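Long-range contact in beta-galactosidase (Marinomonas sp. ef1, PDB 6Y2K), which hydrolyses terminal beta-galactosyl residues as a cold-active, hexameric glycoside hydrolase of family GH42: residues 537-549 against 582-595. Sequence-based numbering, arbitrary orientation.
Sequences VSGRWGAGKLKHW and CIDNTLLKASLAKL
Trp541 lays one face of its indole over the aliphatic chain of Lys594. Lys594 CG stands 3.5 Å from the centroid of the five-membered ring of Trp541, almost on the ring normal, in a CH-pi contact. Lys594 CB covers the middle of the indole. A bend at chi2 (-76°) takes Lys594 CD past Trp541 NE1 and Lys594 CE toward Trp541 CD1. At the ring edge, Leu595 CD2 meets Trp541 CH2 at 4.1 Å. One helical turn back from Lys594, Ala590 CB rests on Trp541 O.

Leu587 fills the next position. Its CD2 packs against Ala543 O, while Leu587 CD1 reaches Gly544 CA and Val537 CB, each at 3.7 Å. Gly544 CA also lies against Asp584 OD2.

Asp584 is the N-cap of helix 585-598 and ties it to the strand. Asp584 OD1 accepts from Leu587 N, nearly along its C-O axis. Asp584 OD2 takes Lys545 N at 2.9 Å from above the carboxylate plane. Asp584 N returns a bond to Lys545 O. Beyond it, Cys582 O accepts from Lys547 N, and Cys582 N donates to Trp549 O at 3.1 Å.

Leu546 and Ile583 form a non-hydrogen-bonded antiparallel pair, CA to CA 4.1 Å, joining strands 544-547 and 581-583 at the margin of the mixed sheet in the trimerisation domain. Leu587 and Ser591 of helix 585-598 touch Leu561 of strand 559-563, and Leu588 and Leu592 of the same helix touch Ala445 of helix 435-448.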
ATOM      1  N   VAL A 537       4.771   7.886 -24.474  1.00 14.22           N
ATOM      2  CA  VAL A 537       4.509   7.984 -25.903  1.00 14.66           C
ATOM      3  C   VAL A 537       3.362   8.979 -26.110  1.00 14.92           C
ATOM      4  O   VAL A 537       2.423   9.022 -25.316  1.00 14.82           O
ATOM      5  CB  VAL A 537       4.136   6.600 -26.480  1.00 14.90           C
ATOM      6  CG1 VAL A 537       3.755   6.690 -27.953  1.00 15.23           C
ATOM      7  CG2 VAL A 537       5.294   5.627 -26.292  1.00 15.32           C
ATOM      8  N   SER A 538       3.460   9.773 -27.175  1.00 15.17           N
ATOM      9  CA  SER A 538       2.427  10.726 -27.570  1.00 15.73           C
ATOM     10  C   SER A 538       2.417  10.800 -29.101  1.00 15.99           C
ATOM     11  O   SER A 538       3.139  10.046 -29.744  1.00 16.16           O
ATOM     12  CB  SER A 538       2.703  12.094 -26.939  1.00 15.95           C
ATOM     13  OG  SER A 538       3.952  12.614 -27.354  1.00 16.62           O
ATOM     14  N   GLY A 539       1.602  11.673 -29.687  1.00 16.04           N
ATOM     15  CA  GLY A 539       1.571  11.825 -31.142  1.00 16.47           C
ATOM     16  C   GLY A 539       0.181  11.905 -31.727  1.00 17.07           C
ATOM     17  O   GLY A 539      -0.810  11.952 -30.996  1.00 15.90           O
ATOM     18  N   ARG A 540       0.124  11.940 -33.058  1.00 17.62           N
ATOM     19  CA  ARG A 540      -1.133  11.999 -33.805  1.00 19.06           C
ATOM     20  C   ARG A 540      -2.184  10.987 -33.377  1.00 18.08           C
ATOM     21  O   ARG A 540      -3.359  11.318 -33.343  1.00 17.76           O
ATOM     22  CB  ARG A 540      -0.887  11.767 -35.298  1.00 21.49           C
ATOM     23  CG  ARG A 540      -0.318  12.957 -36.024  1.00 25.29           C
ATOM     24  CD  ARG A 540      -1.413  13.940 -36.406  1.00 27.99           C
ATOM     25  NE  ARG A 540      -0.810  15.235 -36.709  1.00 29.97           N
ATOM     26  CZ  ARG A 540      -1.401  16.419 -36.566  1.00 31.85           C
ATOM     27  NH1 ARG A 540      -2.653  16.525 -36.120  1.00 31.66           N
ATOM     28  NH2 ARG A 540      -0.713  17.523 -36.870  1.00 33.52           N
ATOM     29  N   TRP A 541      -1.771   9.752 -33.098  1.00 17.49           N
ATOM     30  CA  TRP A 541      -2.724   8.651 -32.882  1.00 17.32           C
ATOM     31  C   TRP A 541      -3.045   8.287 -31.435  1.00 16.54           C
ATOM     32  O   TRP A 541      -3.969   7.508 -31.208  1.00 16.32           O
ATOM     33  CB  TRP A 541      -2.277   7.394 -33.638  1.00 17.87           C
ATOM     34  CG  TRP A 541      -2.510   7.450 -35.120  1.00 18.56           C
ATOM     35  CD1 TRP A 541      -3.084   8.467 -35.842  1.00 19.23           C
ATOM     36  CD2 TRP A 541      -2.215   6.418 -36.054  1.00 19.11           C
ATOM     37  NE1 TRP A 541      -3.142   8.129 -37.173  1.00 19.77           N
ATOM     38  CE2 TRP A 541      -2.611   6.877 -37.330  1.00 19.27           C
ATOM     39  CE3 TRP A 541      -1.640   5.149 -35.941  1.00 19.38           C
ATOM     40  CZ2 TRP A 541      -2.443   6.118 -38.479  1.00 19.80           C
ATOM     41  CZ3 TRP A 541      -1.478   4.394 -37.084  1.00 20.00           C
ATOM     42  CH2 TRP A 541      -1.883   4.880 -38.338  1.00 19.81           C
ATOM     43  N   GLY A 542      -2.320   8.831 -30.466  1.00 16.12           N
ATOM     44  CA  GLY A 542      -2.631   8.545 -29.067  1.00 15.82           C
ATOM     45  C   GLY A 542      -1.504   8.839 -28.111  1.00 15.98           C
ATOM     46  O   GLY A 542      -0.440   9.332 -28.512  1.00 15.60           O
ATOM     47  N   ALA A 543      -1.763   8.522 -26.841  1.00 16.20           N
ATOM     48  CA  ALA A 543      -0.791   8.636 -25.766  1.00 15.99           C
ATOM     49  C   ALA A 543      -0.826   7.387 -24.884  1.00 16.12           C
ATOM     50  O   ALA A 543      -1.846   6.711 -24.769  1.00 15.66           O
ATOM     51  CB  ALA A 543      -1.077   9.869 -24.925  1.00 16.26           C
ATOM     52  N   GLY A 544       0.304   7.104 -24.262  1.00 16.14           N
ATOM     53  CA  GLY A 544       0.458   5.929 -23.427  1.00 16.60           C
ATOM     54  C   GLY A 544       1.921   5.700 -23.119  1.00 16.42           C
ATOM     55  O   GLY A 544       2.686   6.662 -22.996  1.00 15.87           O
ATOM     56  N   LYS A 545       2.299   4.430 -23.003  1.00 16.63           N
ATOM     57  CA  LYS A 545       3.676   4.036 -22.741  1.00 17.77           C
ATOM     58  C   LYS A 545       4.158   2.966 -23.714  1.00 17.21           C
ATOM     59  O   LYS A 545       3.360   2.292 -24.386  1.00 16.25           O
ATOM     60  CB  LYS A 545       3.813   3.506 -21.312  1.00 19.23           C
ATOM     61  CG  LYS A 545       3.336   4.472 -20.243  1.00 21.79           C
ATOM     62  CD  LYS A 545       3.478   3.860 -18.861  1.00 24.28           C
ATOM     63  CE  LYS A 545       3.222   4.884 -17.771  1.00 26.90           C
ATOM     64  NZ  LYS A 545       3.118   4.185 -16.460  1.00 29.59           N
ATOM     65  N   LEU A 546       5.482   2.836 -23.772  1.00 16.51           N
ATOM     66  CA  LEU A 546       6.157   1.713 -24.405  1.00 16.43           C
ATOM     67  C   LEU A 546       6.955   0.964 -23.346  1.00 16.64           C
ATOM     68  O   LEU A 546       7.333   1.540 -22.328  1.00 16.41           O
ATOM     69  CB  LEU A 546       7.071   2.201 -25.523  1.00 16.22           C
ATOM     70  CG  LEU A 546       8.344   2.975 -25.151  1.00 15.86           C
ATOM     71  CD1 LEU A 546       9.542   2.047 -24.951  1.00 15.99           C
ATOM     72  CD2 LEU A 546       8.643   3.986 -26.241  1.00 15.97           C
ATOM     73  N   LYS A 547       7.216  -0.316 -23.600  1.00 17.11           N
ATOM     74  CA  LYS A 547       7.983  -1.161 -22.690  1.00 17.30           C
ATOM     75  C   LYS A 547       8.860  -2.147 -23.449  1.00 16.83           C
ATOM     76  O   LYS A 547       8.597  -2.451 -24.612  1.00 16.93           O
ATOM     77  CB  LYS A 547       7.051  -1.918 -21.740  1.00 18.68           C
ATOM     78  CG  LYS A 547       5.958  -2.730 -22.414  1.00 19.96           C
ATOM     79  CD  LYS A 547       4.924  -3.195 -21.388  1.00 21.27           C
ATOM     80  CE  LYS A 547       3.815  -4.022 -22.036  1.00 22.20           C
ATOM     81  NZ  LYS A 547       2.935  -4.649 -20.999  1.00 23.40           N
ATOM     82  N   HIS A 548       9.927  -2.596 -22.791  1.00 16.23           N
ATOM     83  CA  HIS A 548      10.770  -3.738 -23.209  1.00 16.55           C
ATOM     84  C   HIS A 548      11.752  -3.481 -24.343  1.00 16.15           C
ATOM     85  O   HIS A 548      12.925  -3.882 -24.249  1.00 16.40           O
ATOM     86  CB  HIS A 548       9.936  -4.994 -23.548  1.00 17.00           C
ATOM     87  CG  HIS A 548       8.959  -5.385 -22.483  1.00 17.25           C
ATOM     88  ND1 HIS A 548       7.792  -6.065 -22.762  1.00 17.69           N
ATOM     89  CD2 HIS A 548       8.976  -5.196 -21.141  1.00 17.33           C
ATOM     90  CE1 HIS A 548       7.130  -6.273 -21.636  1.00 17.62           C
ATOM     91  NE2 HIS A 548       7.827  -5.758 -20.640  1.00 17.55           N
ATOM     92  N   TRP A 549      11.267  -2.862 -25.418  1.00 15.80           N
ATOM     93  CA  TRP A 549      12.020  -2.689 -26.652  1.00 15.40           C
ATOM     94  C   TRP A 549      11.725  -1.305 -27.237  1.00 15.11           C
ATOM     95  O   TRP A 549      10.574  -0.952 -27.451  1.00 14.54           O
ATOM     96  CB  TRP A 549      11.608  -3.777 -27.640  1.00 15.13           C
ATOM     97  CG  TRP A 549      12.532  -3.924 -28.789  1.00 15.03           C
ATOM     98  CD1 TRP A 549      12.404  -3.361 -30.027  1.00 15.35           C
ATOM     99  CD2 TRP A 549      13.738  -4.683 -28.817  1.00 15.06           C
ATOM    100  NE1 TRP A 549      13.461  -3.721 -30.826  1.00 15.16           N
ATOM    101  CE2 TRP A 549      14.294  -4.538 -30.108  1.00 15.27           C
ATOM    102  CE3 TRP A 549      14.406  -5.475 -27.872  1.00 15.28           C
ATOM    103  CZ2 TRP A 549      15.491  -5.164 -30.488  1.00 15.42           C
ATOM    104  CZ3 TRP A 549      15.593  -6.095 -28.243  1.00 15.38           C
ATOM    105  CH2 TRP A 549      16.127  -5.933 -29.546  1.00 15.37           C
ATOM    106  N   CYS A 582       7.666  -1.543 -28.423  1.00 15.20           N
ATOM    107  CA  CYS A 582       6.552  -2.371 -27.942  1.00 15.94           C
ATOM    108  C   CYS A 582       5.577  -1.524 -27.114  1.00 16.04           C
ATOM    109  O   CYS A 582       5.621  -1.470 -25.878  1.00 16.29           O
ATOM    110  CB  CYS A 582       7.037  -3.611 -27.186  1.00 15.94           C
ATOM    111  SG  CYS A 582       7.998  -4.737 -28.236  1.00 16.32           S
ATOM    112  N   ILE A 583       4.713  -0.836 -27.849  1.00 16.21           N
ATOM    113  CA  ILE A 583       3.694   0.037 -27.273  1.00 15.92           C
ATOM    114  C   ILE A 583       2.678  -0.764 -26.464  1.00 15.65           C
ATOM    115  O   ILE A 583       2.468  -1.962 -26.712  1.00 15.67           O
ATOM    116  CB  ILE A 583       3.003   0.897 -28.355  1.00 15.89           C
ATOM    117  CG1 ILE A 583       2.377   0.029 -29.464  1.00 15.95           C
ATOM    118  CG2 ILE A 583       4.003   1.896 -28.930  1.00 16.57           C
ATOM    119  CD1 ILE A 583       1.603   0.789 -30.520  1.00 15.99           C
ATOM    120  N   ASP A 584       2.071  -0.103 -25.481  1.00 15.23           N
ATOM    121  CA  ASP A 584       1.119  -0.752 -24.568  1.00 15.15           C
ATOM    122  C   ASP A 584      -0.218  -1.117 -25.233  1.00 14.82           C
ATOM    123  O   ASP A 584      -0.482  -0.749 -26.392  1.00 15.10           O
ATOM    124  CB  ASP A 584       0.923   0.086 -23.278  1.00 15.17           C
ATOM    125  CG  ASP A 584       0.185   1.415 -23.503  1.00 15.43           C
ATOM    126  OD1 ASP A 584      -0.572   1.577 -24.491  1.00 15.35           O
ATOM    127  OD2 ASP A 584       0.356   2.317 -22.650  1.00 15.21           O
ATOM    128  N   ASN A 585      -1.051  -1.849 -24.500  1.00 14.55           N
ATOM    129  CA  ASN A 585      -2.347  -2.318 -25.018  1.00 14.92           C
ATOM    130  C   ASN A 585      -3.248  -1.184 -25.551  1.00 14.78           C
ATOM    131  O   ASN A 585      -3.892  -1.333 -26.599  1.00 14.76           O
ATOM    132  CB  ASN A 585      -3.076  -3.131 -23.929  1.00 15.10           C
ATOM    133  CG  ASN A 585      -4.505  -3.489 -24.306  1.00 15.01           C
ATOM    134  OD1 ASN A 585      -5.449  -2.811 -23.895  1.00 15.81           O
ATOM    135  ND2 ASN A 585      -4.671  -4.543 -25.085  1.00 14.72           N
ATOM    136  N   THR A 586      -3.293  -0.070 -24.827  1.00 14.70           N
ATOM    137  CA  THR A 586      -4.071   1.098 -25.233  1.00 15.16           C
ATOM    138  C   THR A 586      -3.637   1.607 -26.603  1.00 14.98           C
ATOM    139  O   THR A 586      -4.472   1.808 -27.488  1.00 14.88           O
ATOM    140  CB  THR A 586      -3.986   2.229 -24.180  1.00 15.77           C
ATOM    141  OG1 THR A 586      -4.691   1.811 -23.008  1.00 16.62           O
ATOM    142  CG2 THR A 586      -4.611   3.533 -24.687  1.00 15.90           C
ATOM    143  N   LEU A 587      -2.335   1.805 -26.765  1.00 14.85           N
ATOM    144  CA  LEU A 587      -1.781   2.308 -28.012  1.00 15.03           C
ATOM    145  C   LEU A 587      -1.880   1.279 -29.142  1.00 15.08           C
ATOM    146  O   LEU A 587      -2.077   1.656 -30.290  1.00 15.70           O
ATOM    147  CB  LEU A 587      -0.334   2.750 -27.806  1.00 14.86           C
ATOM    148  CG  LEU A 587      -0.155   4.011 -26.955  1.00 14.95           C
ATOM    149  CD1 LEU A 587       1.297   4.196 -26.578  1.00 15.10           C
ATOM    150  CD2 LEU A 587      -0.661   5.240 -27.695  1.00 15.29           C
ATOM    151  N   LEU A 588      -1.746  -0.008 -28.821  1.00 15.13           N
ATOM    152  CA  LEU A 588      -1.971  -1.071 -29.811  1.00 15.11           C
ATOM    153  C   LEU A 588      -3.377  -0.968 -30.395  1.00 15.19           C
ATOM    154  O   LEU A 588      -3.547  -1.005 -31.618  1.00 15.32           O
ATOM    155  CB  LEU A 588      -1.752  -2.464 -29.210  1.00 15.06           C
ATOM    156  CG  LEU A 588      -0.304  -2.935 -29.029  1.00 15.09           C
ATOM    157  CD1 LEU A 588      -0.276  -4.229 -28.224  1.00 15.15           C
ATOM    158  CD2 LEU A 588       0.427  -3.128 -30.349  1.00 14.83           C
ATOM    159  N   LYS A 589      -4.376  -0.819 -29.525  1.00 15.16           N
ATOM    160  CA  LYS A 589      -5.758  -0.665 -29.978  1.00 15.53           C
ATOM    161  C   LYS A 589      -5.983   0.627 -30.764  1.00 15.35           C
ATOM    162  O   LYS A 589      -6.623   0.594 -31.824  1.00 15.49           O
ATOM    163  CB  LYS A 589      -6.734  -0.797 -28.817  1.00 15.68           C
ATOM    164  CG  LYS A 589      -6.879  -2.236 -28.348  1.00 16.19           C
ATOM    165  CD  LYS A 589      -7.910  -2.390 -27.245  1.00 16.69           C
ATOM    166  CE  LYS A 589      -7.480  -1.660 -25.986  1.00 17.00           C
ATOM    167  NZ  LYS A 589      -8.010  -2.310 -24.762  1.00 17.76           N
ATOM    168  N   ALA A 590      -5.435   1.746 -30.277  1.00 15.75           N
ATOM    169  CA  ALA A 590      -5.535   3.023 -31.000  1.00 16.10           C
ATOM    170  C   ALA A 590      -4.983   2.892 -32.421  1.00 16.28           C
ATOM    171  O   ALA A 590      -5.632   3.318 -33.384  1.00 16.61           O
ATOM    172  CB  ALA A 590      -4.819   4.145 -30.258  1.00 16.21           C
ATOM    173  N   SER A 591      -3.801   2.283 -32.534  1.00 16.33           N
ATOM    174  CA  SER A 591      -3.101   2.132 -33.815  1.00 16.45           C
ATOM    175  C   SER A 591      -3.845   1.164 -34.742  1.00 16.33           C
ATOM    176  O   SER A 591      -4.026   1.457 -35.922  1.00 16.35           O
ATOM    177  CB  SER A 591      -1.647   1.671 -33.593  1.00 16.57           C
ATOM    178  OG  SER A 591      -0.931   2.560 -32.734  1.00 16.84           O
ATOM    179  N   LEU A 592      -4.293   0.027 -34.201  1.00 16.24           N
ATOM    180  CA  LEU A 592      -5.031  -0.963 -34.996  1.00 16.28           C
ATOM    181  C   LEU A 592      -6.388  -0.438 -35.481  1.00 16.64           C
ATOM    182  O   LEU A 592      -6.814  -0.775 -36.590  1.00 16.86           O
ATOM    183  CB  LEU A 592      -5.183  -2.287 -34.233  1.00 16.63           C
ATOM    184  CG  LEU A 592      -3.856  -3.055 -34.081  1.00 16.81           C
ATOM    185  CD1 LEU A 592      -3.941  -4.112 -32.993  1.00 17.26           C
ATOM    186  CD2 LEU A 592      -3.407  -3.681 -35.395  1.00 17.06           C
ATOM    187  N   ALA A 593      -7.041   0.404 -34.674  1.00 16.58           N
ATOM    188  CA  ALA A 593      -8.278   1.068 -35.074  1.00 16.82           C
ATOM    189  C   ALA A 593      -8.051   2.020 -36.262  1.00 17.09           C
ATOM    190  O   ALA A 593      -8.827   2.011 -37.219  1.00 17.21           O
ATOM    191  CB  ALA A 593      -8.904   1.809 -33.898  1.00 16.72           C
ATOM    192  N   LYS A 594      -6.980   2.806 -36.209  1.00 17.51           N
ATOM    193  CA  LYS A 594      -6.614   3.687 -37.328  1.00 17.94           C
ATOM    194  C   LYS A 594      -6.275   2.899 -38.584  1.00 18.03           C
ATOM    195  O   LYS A 594      -6.732   3.232 -39.680  1.00 18.10           O
ATOM    196  CB  LYS A 594      -5.430   4.591 -36.963  1.00 18.36           C
ATOM    197  CG  LYS A 594      -5.789   5.743 -36.040  1.00 18.66           C
ATOM    198  CD  LYS A 594      -6.515   6.847 -36.798  1.00 19.61           C
ATOM    199  CE  LYS A 594      -6.877   8.008 -35.890  1.00 19.62           C
ATOM    200  NZ  LYS A 594      -7.554   9.061 -36.678  1.00 20.06           N
ATOM    201  N   LEU A 595      -5.467   1.859 -38.419  1.00 18.03           N
ATOM    202  CA  LEU A 595      -5.026   1.036 -39.546  1.00 18.14           C
ATOM    203  C   LEU A 595      -6.196   0.275 -40.171  1.00 18.35           C
ATOM    204  O   LEU A 595      -6.279   0.166 -41.398  1.00 18.02           O
ATOM    205  CB  LEU A 595      -3.914   0.076 -39.106  1.00 17.96           C
ATOM    206  CG  LEU A 595      -2.585   0.780 -38.800  1.00 18.33           C
ATOM    207  CD1 LEU A 595      -1.662  -0.080 -37.945  1.00 18.41           C
ATOM    208  CD2 LEU A 595      -1.875   1.205 -40.077  1.00 18.60           C
TER